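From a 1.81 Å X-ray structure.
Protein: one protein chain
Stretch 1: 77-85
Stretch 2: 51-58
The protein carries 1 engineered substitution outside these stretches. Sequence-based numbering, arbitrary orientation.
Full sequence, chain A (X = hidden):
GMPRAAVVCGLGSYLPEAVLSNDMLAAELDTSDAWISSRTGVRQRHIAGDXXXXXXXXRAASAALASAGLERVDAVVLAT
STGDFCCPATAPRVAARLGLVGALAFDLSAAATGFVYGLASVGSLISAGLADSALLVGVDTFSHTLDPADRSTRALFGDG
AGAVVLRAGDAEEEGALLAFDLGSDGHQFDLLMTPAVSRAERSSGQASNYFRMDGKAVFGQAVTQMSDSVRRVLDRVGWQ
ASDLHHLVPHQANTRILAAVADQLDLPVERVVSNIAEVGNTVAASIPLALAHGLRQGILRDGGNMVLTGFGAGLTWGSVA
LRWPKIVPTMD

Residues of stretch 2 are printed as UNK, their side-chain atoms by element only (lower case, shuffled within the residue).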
# COMPACT_ATOMS: atom_id res chain seq x y z
N VAL A 77 9.61 -0.17 1.79
CA VAL A 77 8.23 -0.54 1.47
C VAL A 77 7.95 -1.96 1.95
O VAL A 77 8.75 -2.86 1.72
CB VAL A 77 7.97 -0.40 -0.04
CG1 VAL A 77 6.60 -0.98 -0.43
CG2 VAL A 77 8.08 1.06 -0.45
N LEU A 78 6.83 -2.13 2.67
CA LEU A 78 6.37 -3.45 3.08
C LEU A 78 5.17 -3.85 2.25
O LEU A 78 4.17 -3.12 2.19
CB LEU A 78 5.98 -3.51 4.56
CG LEU A 78 6.93 -3.09 5.68
CD1 LEU A 78 6.60 -3.86 6.96
CD2 LEU A 78 8.42 -3.19 5.34
N ALA A 79 5.28 -5.00 1.60
CA ALA A 79 4.14 -5.66 0.97
C ALA A 79 3.55 -6.60 2.01
O ALA A 79 4.17 -7.61 2.35
CB ALA A 79 4.59 -6.43 -0.26
N THR A 80 2.37 -6.25 2.53
CA THR A 80 1.73 -7.01 3.62
C THR A 80 0.21 -6.83 3.65
O THR A 80 -0.31 -5.79 3.23
CB THR A 80 2.30 -6.62 5.03
OG1 THR A 80 1.84 -7.55 6.02
CG2 THR A 80 1.89 -5.21 5.45
N SER A 81 -0.48 -7.85 4.15
CA SER A 81 -1.91 -7.79 4.46
C SER A 81 -2.15 -7.95 5.97
O SER A 81 -3.29 -8.09 6.42
CB SER A 81 -2.66 -8.89 3.72
OG SER A 81 -2.38 -8.86 2.33
N THR A 82 -1.07 -7.95 6.75
CA THR A 82 -1.13 -8.22 8.18
C THR A 82 -0.23 -7.23 8.90
O THR A 82 0.68 -7.62 9.65
CB THR A 82 -0.72 -9.67 8.48
OG1 THR A 82 0.53 -9.95 7.84
CG2 THR A 82 -1.77 -10.64 7.98
N GLY A 83 -0.47 -5.95 8.65
CA GLY A 83 0.29 -4.88 9.30
C GLY A 83 0.05 -4.89 10.80
O GLY A 83 -0.95 -5.43 11.27
N ASP A 84 0.98 -4.29 11.54
CA ASP A 84 0.90 -4.24 12.99
C ASP A 84 -0.31 -3.43 13.47
O ASP A 84 -0.86 -3.73 14.53
CB ASP A 84 2.17 -3.62 13.60
CG ASP A 84 3.43 -4.45 13.35
OD1 ASP A 84 3.35 -5.61 12.90
OD2 ASP A 84 4.53 -3.90 13.62
N PHE A 85 -0.70 -2.42 12.69
CA PHE A 85 -1.82 -1.55 13.04
C PHE A 85 -2.82 -1.45 11.88
O PHE A 85 -2.54 -1.90 10.77
CB PHE A 85 -1.32 -0.13 13.40
CG PHE A 85 0.08 -0.10 13.97
CD1 PHE A 85 0.33 -0.50 15.27
CD2 PHE A 85 1.15 0.32 13.19
CE1 PHE A 85 1.61 -0.47 15.79
CE2 PHE A 85 2.43 0.35 13.70
CZ PHE A 85 2.66 -0.05 14.99
N UNK A 51 5.35 -12.10 18.07
CA UNK A 51 5.96 -11.23 17.07
C UNK A 51 4.94 -10.83 16.00
O UNK A 51 4.09 -11.64 15.63
c UNK A 51 8.32 -12.30 17.33
c UNK A 51 8.82 -11.11 18.14
c UNK A 51 9.45 -12.89 16.52
c UNK A 51 7.16 -11.91 16.41
N UNK A 52 5.03 -9.59 15.54
CA UNK A 52 4.18 -9.10 14.45
C UNK A 52 4.95 -9.06 13.14
O UNK A 52 6.14 -9.37 13.09
N UNK A 53 4.26 -8.67 12.07
CA UNK A 53 4.89 -8.50 10.77
C UNK A 53 6.07 -7.52 10.84
O UNK A 53 7.10 -7.74 10.21
c UNK A 53 3.87 -8.04 9.72
o UNK A 53 2.95 -9.09 9.44
N UNK A 54 5.91 -6.44 11.60
CA UNK A 54 6.97 -5.44 11.75
C UNK A 54 8.26 -6.04 12.28
O UNK A 54 9.34 -5.78 11.76
N UNK A 55 8.13 -6.85 13.33
CA UNK A 55 9.27 -7.54 13.93
C UNK A 55 10.00 -8.44 12.92
O UNK A 55 11.22 -8.43 12.85
c UNK A 55 8.83 -8.39 15.13
c UNK A 55 8.24 -7.58 16.27
o UNK A 55 8.86 -6.56 16.68
o UNK A 55 7.17 -7.96 16.78
N UNK A 56 9.23 -9.21 12.14
CA UNK A 56 9.82 -10.13 11.16
C UNK A 56 10.48 -9.34 10.03
O UNK A 56 11.58 -9.69 9.57
c UNK A 56 8.76 -11.06 10.56
c UNK A 56 8.76 -12.60 12.58
c UNK A 56 7.92 -11.93 11.51
c UNK A 56 7.15 -12.98 10.69
N UNK A 57 9.81 -8.28 9.60
CA UNK A 57 10.32 -7.43 8.53
C UNK A 57 11.64 -6.77 8.92
O UNK A 57 12.54 -6.63 8.10
c UNK A 57 9.27 -6.37 8.16
N UNK A 58 11.75 -6.37 10.18
CA UNK A 58 12.96 -5.73 10.69
C UNK A 58 14.17 -6.65 10.55
O UNK A 58 15.22 -6.24 10.06
c UNK A 58 12.75 -5.31 12.14
c UNK A 58 13.44 -4.27 14.28
c UNK A 58 14.13 -3.21 12.12
c UNK A 58 13.85 -4.52 12.84
O HOH W 1 1.58 -7.75 12.35
O HOH W 2 5.79 -6.14 14.78

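Position 51 carries four side-chain carbons forked at the second, and its CA-to-CB bond points away from stretch 1, and the side chain makes no contact with it. A four-carbon chain with its fork at the second carbon is leucine, Leu51.

Position 52 has no side-chain atoms and is therefore glycine. Gly52 occupies the N-cap position, and its backbone C lies 3.8 Å from Asp84 OD1. A CB built here would sit 2.8 Å from that same OD1, a clash, so the bare backbone leaves room for the carboxylate.

Position 53 shows one carbon followed by one oxygen, the CB pointing toward stretch 1. This is serine. Ser53 OG donates a hydrogen bond of 2.7 Å to Thr82 O, and it also lies 3.0 Å from Thr82 OG1. Its backbone N is 3.3 Å from Asp84 OD1, but the angle is poor; a water instead accepts from Ser53 N and donates to both Thr82 O and Asp84 OD1, each at 2.8 Å.

At position 54 the side chain is again absent, which identifies a second glycine. The N of Gly54 donates to Asp84 OD1 at 3.0 Å with a nearly straight angle of 167°. An ideal CB would fall 2.2 Å from Asp84 OD2, so the carboxylate packs where a side chain would begin.

Position 55 bears two carbons, the second carrying two oxygens, and makes no direct contact with stretch 1. The pattern by itself gives aspartate. Asp55 OD2 accepts a hydrogen bond from Gly52 N at 3.0 Å, tying the first helical turn back to its cap, while a second water accepts from Asp55 N and donates to Asp84 OD2, both at 2.8 Å.

Position 56 has four carbons forked at the second and is out of reach of stretch 1; it is Leu56.

A single carbon at position 57 points toward stretch 1 and meets Leu78 CD1. One carbon alone means alanine, and the Ala57 CB to Leu78 CD1 distance is 3.9 Å.

Position 58, with four carbons forked at the second, is Leu58; its CA-to-CB bond points sideways and it makes no contact with stretch 1.

The contact thus centres on the start of the helix. Asp84 reaches backbone amides of the first turn directly at Gly54 and through waters at Ser53 and Asp55, Ser53 anchors the loop at Thr82, and one turn on, Ala57 packs against Leu78 of the strand.

Stretch 2 (51-58) LGSGDLAL
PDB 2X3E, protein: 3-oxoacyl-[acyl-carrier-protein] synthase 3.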